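Metagenomic carboxyl esterase MGS0156 (Uncultured organism, PDB 5D8M) probably hydrolyses carboxylic ester bonds as an esterase of the alpha/beta-hydrolase type. Local coordinates at residues Asp173-Thr178 with Arg238-Val243; Asn149-Phe154 with Arg177-Val182. All blocks are in the same frame, centred on the assembly; numbering follows the deposited sequence.

Contact 1: Asp173-Thr178 with Arg238-Val243; sequences DLAART and RLPARV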
# COMPACT_ATOMS: atom_id res chain seq x y z
N ASP A 173 -22.52 3.41 -3.07
CA ASP A 173 -22.79 3.73 -1.68
C ASP A 173 -21.50 3.71 -0.84
O ASP A 173 -21.36 4.50 0.10
CB ASP A 173 -23.83 2.78 -1.09
CG ASP A 173 -23.46 1.31 -1.27
OD1 ASP A 173 -22.83 0.96 -2.28
OD2 ASP A 173 -23.83 0.51 -0.39
N LEU A 174 -20.55 2.83 -1.17
CA LEU A 174 -19.26 2.86 -0.49
C LEU A 174 -18.49 4.14 -0.88
O LEU A 174 -17.89 4.80 -0.04
CB LEU A 174 -18.43 1.62 -0.84
CG LEU A 174 -17.02 1.66 -0.29
CD1 LEU A 174 -17.09 1.70 1.24
CD2 LEU A 174 -16.21 0.46 -0.76
N ALA A 175 -18.53 4.49 -2.15
CA ALA A 175 -17.87 5.72 -2.62
C ALA A 175 -18.38 6.93 -1.86
O ALA A 175 -17.60 7.77 -1.39
CB ALA A 175 -18.08 5.91 -4.10
N ALA A 176 -19.70 7.03 -1.75
CA ALA A 176 -20.32 8.16 -1.06
C ALA A 176 -19.95 8.20 0.43
O ALA A 176 -19.99 9.23 1.07
CB ALA A 176 -21.82 8.11 -1.22
N ARG A 177 -19.60 7.04 0.97
CA ARG A 177 -19.25 6.90 2.38
C ARG A 177 -17.76 7.22 2.66
O ARG A 177 -17.36 7.46 3.80
CB ARG A 177 -19.57 5.46 2.81
CG ARG A 177 -19.30 5.14 4.25
CD ARG A 177 -20.30 5.83 5.17
NE ARG A 177 -19.92 5.63 6.57
CZ ARG A 177 -19.10 6.43 7.24
NH1 ARG A 177 -18.59 7.50 6.65
NH2 ARG A 177 -18.80 6.16 8.51
N THR A 178 -16.95 7.21 1.61
CA THR A 178 -15.49 7.20 1.78
C THR A 178 -14.90 8.59 1.57
O THR A 178 -15.15 9.21 0.53
CB THR A 178 -14.84 6.21 0.78
OG1 THR A 178 -15.35 4.89 1.03
CG2 THR A 178 -13.31 6.20 0.91
N ARG A 238 -13.46 5.48 -14.47
CA ARG A 238 -13.10 6.64 -13.68
C ARG A 238 -13.13 6.30 -12.19
O ARG A 238 -14.06 5.65 -11.72
CB ARG A 238 -14.05 7.80 -13.97
CG ARG A 238 -13.52 8.79 -14.95
N LEU A 239 -12.11 6.72 -11.45
CA LEU A 239 -12.19 6.57 -10.00
C LEU A 239 -13.15 7.64 -9.49
O LEU A 239 -13.18 8.74 -10.03
CB LEU A 239 -10.82 6.72 -9.36
CG LEU A 239 -9.77 5.71 -9.84
CD1 LEU A 239 -8.46 5.97 -9.12
CD2 LEU A 239 -10.24 4.27 -9.57
N PRO A 240 -13.97 7.31 -8.47
CA PRO A 240 -14.94 8.31 -7.98
C PRO A 240 -14.25 9.61 -7.57
O PRO A 240 -13.34 9.57 -6.76
CB PRO A 240 -15.57 7.62 -6.76
CG PRO A 240 -15.47 6.15 -7.08
CD PRO A 240 -14.19 5.98 -7.87
N ALA A 241 -14.71 10.73 -8.12
CA ALA A 241 -14.06 12.02 -7.95
C ALA A 241 -14.19 12.64 -6.56
O ALA A 241 -13.35 13.45 -6.17
CB ALA A 241 -14.61 13.01 -8.98
N ARG A 242 -15.24 12.32 -5.82
CA ARG A 242 -15.44 12.93 -4.52
C ARG A 242 -14.50 12.32 -3.44
O ARG A 242 -14.33 12.90 -2.37
CB ARG A 242 -16.90 12.81 -4.09
CG ARG A 242 -17.40 11.38 -3.91
CD ARG A 242 -18.60 11.31 -2.93
NE ARG A 242 -18.27 11.91 -1.63
CZ ARG A 242 -17.50 11.32 -0.72
NH1 ARG A 242 -16.98 10.13 -0.98
NH2 ARG A 242 -17.22 11.92 0.43
N VAL A 243 -13.93 11.16 -3.74
CA VAL A 243 -12.92 10.53 -2.87
C VAL A 243 -11.51 11.10 -3.16
O VAL A 243 -11.18 11.33 -4.32
CB VAL A 243 -12.90 8.99 -3.07
CG1 VAL A 243 -11.85 8.34 -2.15
CG2 VAL A 243 -14.28 8.40 -2.85
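In what appears to be an alpha/beta-hydrolase fold, the end of helix 172-177 meets a type I beta turn, Pro-240 to Val-243, leading into strand 244-248. The apolar part is small. Ala-175 CB sits 4.0 Å from Pro-240 CG, a methyl against a rigid ring, both short enough to let the backbones approach. The side chains of Val-243 and Thr-178 cross obliquely, CG1 of Val-243 4.0 Å from CG2 of Thr-178, both residues buried and beta-branched, as suits extended backbone entering a strand. The polar part gathers at the helix end, whose carbonyls would attract a cation. Arg-242, its CG between backbone N and carbonyl carbon (chi1 62°) and its chain bent at chi3, brings the guanidinium up to them, Ala-176 O above the centre of one face and Ala-175 O and Thr-178 O at its edge. Thr-178 OG1 bonds back to Leu-174 O at 2.8 Å, tying the residue after the helix to its last turn. An alanine here would lose that bond and the CG2 packing and would probably loosen the helix-to-strand junction. Arg-242 NH1 donates to Thr-178 O at 2.5 Å, nearly straight at 163°, with that oxygen close to the guanidinium plane.

Contact 2: Asn149-Phe154 with Arg177-Val182; sequences NDTIVF and RTAAVV
Val-153 and Ala-180 lie side by side on one face of two parallel strands, with Val-153 CG2 4.1 Å from Ala-180 CB. The small methyl of Ala-180 suits this face, where Val-335 of helix 324-338 packs on both residues, and Val-182 continues the apolar strip. On the other face Phe-154 lies beside Val-181, its CD2 4.1 Å from Val-181 CG2, and helix 159-170 covers both through Val-164; the large ring suits the span from strand to helix. The ring turns its edge to Thr-178: CE2 lies 3.4 Å from OG1, which lies in the ring plane while the hydroxyl keeps its hydrogen bond to Leu-174 O. The CG2 methyl of Thr-178 packs against CD2 and CE2.

Between these faces runs the backbone pairing. Phe-154 N donates to Ala-180 O at 2.9 Å, and Val-182 N returns to Phe-154 O at 2.8 Å. Nearer the strand starts, Ile-152 O takes Ala-179 N at 3.0 Å and, weakly, Ala-180 N; the helical psi of Ala-179 (-37°) turns both N-H groups to one carbonyl. Before that point a water spans the gap, accepting from Ile-152 N and donating to Arg-177 O.

At the polar edge Arg-177, long enough to reach from the helix end to Asp-150, leaves the backbone with CG anti to N (chi1 -179°) and bends at chi2. Ile-152 CG1 lies under one face of its guanidinium, offset toward the rim and 3.6 Å from CZ. NH1 and NH2 together grip Asp-150 O end-on, NH1 at 3.0 Å nearly along the C=O axis, which would fix the flat group's rotation. The carboxylate of Asp-150 instead forms a salt bridge with Arg-88. Two parallel strands joined through helices 159-170 and 172-177 make a beta-alpha-beta crossover, a repeating unit of the parallel sheet, consistent with an alpha/beta-hydrolase fold.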
# COMPACT_ATOMS: atom_id res chain seq x y z
N ASN A 149 -20.94 8.32 11.70
CA ASN A 149 -20.31 9.63 11.88
C ASN A 149 -18.79 9.63 11.69
O ASN A 149 -18.16 10.70 11.69
CB ASN A 149 -20.64 10.17 13.26
CG ASN A 149 -22.09 10.58 13.39
OD1 ASN A 149 -22.71 11.02 12.41
ND2 ASN A 149 -22.65 10.43 14.59
N ASP A 150 -18.20 8.45 11.53
CA ASP A 150 -16.76 8.35 11.33
C ASP A 150 -16.38 8.84 9.95
O ASP A 150 -17.10 8.60 8.98
CB ASP A 150 -16.26 6.91 11.50
CG ASP A 150 -16.13 6.49 12.96
OD1 ASP A 150 -16.29 7.34 13.86
OD2 ASP A 150 -15.82 5.30 13.20
N THR A 151 -15.26 9.52 9.85
CA THR A 151 -14.72 9.84 8.54
C THR A 151 -13.79 8.71 8.07
O THR A 151 -12.77 8.41 8.70
CB THR A 151 -14.00 11.20 8.55
OG1 THR A 151 -14.94 12.22 8.92
CG2 THR A 151 -13.48 11.52 7.17
N ILE A 152 -14.19 8.04 6.99
CA ILE A 152 -13.52 6.83 6.55
C ILE A 152 -12.31 7.13 5.66
O ILE A 152 -12.43 7.76 4.61
CB ILE A 152 -14.50 5.92 5.78
CG1 ILE A 152 -15.64 5.49 6.71
CG2 ILE A 152 -13.78 4.72 5.20
CD1 ILE A 152 -15.17 4.69 7.94
N VAL A 153 -11.13 6.72 6.13
CA VAL A 153 -9.90 6.85 5.36
C VAL A 153 -9.26 5.47 5.20
O VAL A 153 -8.74 4.90 6.15
CB VAL A 153 -8.91 7.82 6.04
CG1 VAL A 153 -7.55 7.83 5.29
CG2 VAL A 153 -9.52 9.22 6.10
N PHE A 154 -9.32 4.91 3.99
CA PHE A 154 -8.67 3.64 3.73
C PHE A 154 -7.16 3.83 3.73
O PHE A 154 -6.66 4.81 3.18
CB PHE A 154 -9.09 3.05 2.38
CG PHE A 154 -10.50 2.49 2.36
CD1 PHE A 154 -10.77 1.24 2.89
CD2 PHE A 154 -11.56 3.22 1.82
CE1 PHE A 154 -12.06 0.70 2.88
CE2 PHE A 154 -12.85 2.69 1.80
CZ PHE A 154 -13.10 1.42 2.33
N ARG A 177 -19.60 7.04 0.97
CA ARG A 177 -19.25 6.90 2.38
C ARG A 177 -17.76 7.22 2.66
O ARG A 177 -17.36 7.46 3.80
CB ARG A 177 -19.57 5.46 2.81
CG ARG A 177 -19.30 5.14 4.25
CD ARG A 177 -20.30 5.83 5.17
NE ARG A 177 -19.92 5.63 6.57
CZ ARG A 177 -19.10 6.43 7.24
NH1 ARG A 177 -18.59 7.50 6.65
NH2 ARG A 177 -18.80 6.16 8.51
N THR A 178 -16.95 7.21 1.61
CA THR A 178 -15.49 7.20 1.78
C THR A 178 -14.90 8.59 1.57
O THR A 178 -15.15 9.21 0.53
CB THR A 178 -14.84 6.21 0.78
OG1 THR A 178 -15.35 4.89 1.03
CG2 THR A 178 -13.31 6.20 0.91
N ALA A 179 -14.08 9.07 2.51
CA ALA A 179 -13.41 10.35 2.32
C ALA A 179 -12.09 10.24 1.53
O ALA A 179 -11.75 11.12 0.72
CB ALA A 179 -13.15 11.02 3.64
N ALA A 180 -11.34 9.18 1.76
CA ALA A 180 -9.99 9.11 1.21
C ALA A 180 -9.49 7.69 1.08
O ALA A 180 -9.89 6.81 1.86
CB ALA A 180 -9.03 9.93 2.08
N VAL A 181 -8.62 7.47 0.09
CA VAL A 181 -7.86 6.23 -0.03
C VAL A 181 -6.40 6.53 -0.07
O VAL A 181 -5.95 7.29 -0.92
CB VAL A 181 -8.19 5.44 -1.31
CG1 VAL A 181 -7.30 4.18 -1.38
CG2 VAL A 181 -9.68 5.10 -1.36
N VAL A 182 -5.64 5.91 0.83
CA VAL A 182 -4.20 6.02 0.82
C VAL A 182 -3.62 4.68 0.41
O VAL A 182 -3.91 3.65 1.01
CB VAL A 182 -3.65 6.39 2.20
CG1 VAL A 182 -2.13 6.52 2.12
CG2 VAL A 182 -4.29 7.70 2.67
O HOH W 1 -16.13 9.40 5.44

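How the contacts relate
Contacts 1 and 2 share Arg-177 and Thr-178, the point where helix 172-177 gives way to strand 178-184, and their centres are about 9 Å apart. They also touch directly: Val-243 CG1 of contact 1 is 3.9 Å from Ala-180 CA of contact 2, and Leu-174 CD1 is 4.1 Å from Phe-154 CZ. In the order of the sheet, strand 178-184 has strand 151-157 along one edge and strand 244-248 along the other, with the turn before 244-248 packed on its start. Both contacts lie at the beginnings of their strands, whereas the nucleophile of an alpha/beta hydrolase would be expected beyond the far end of strand 151-157, before helix 159-170.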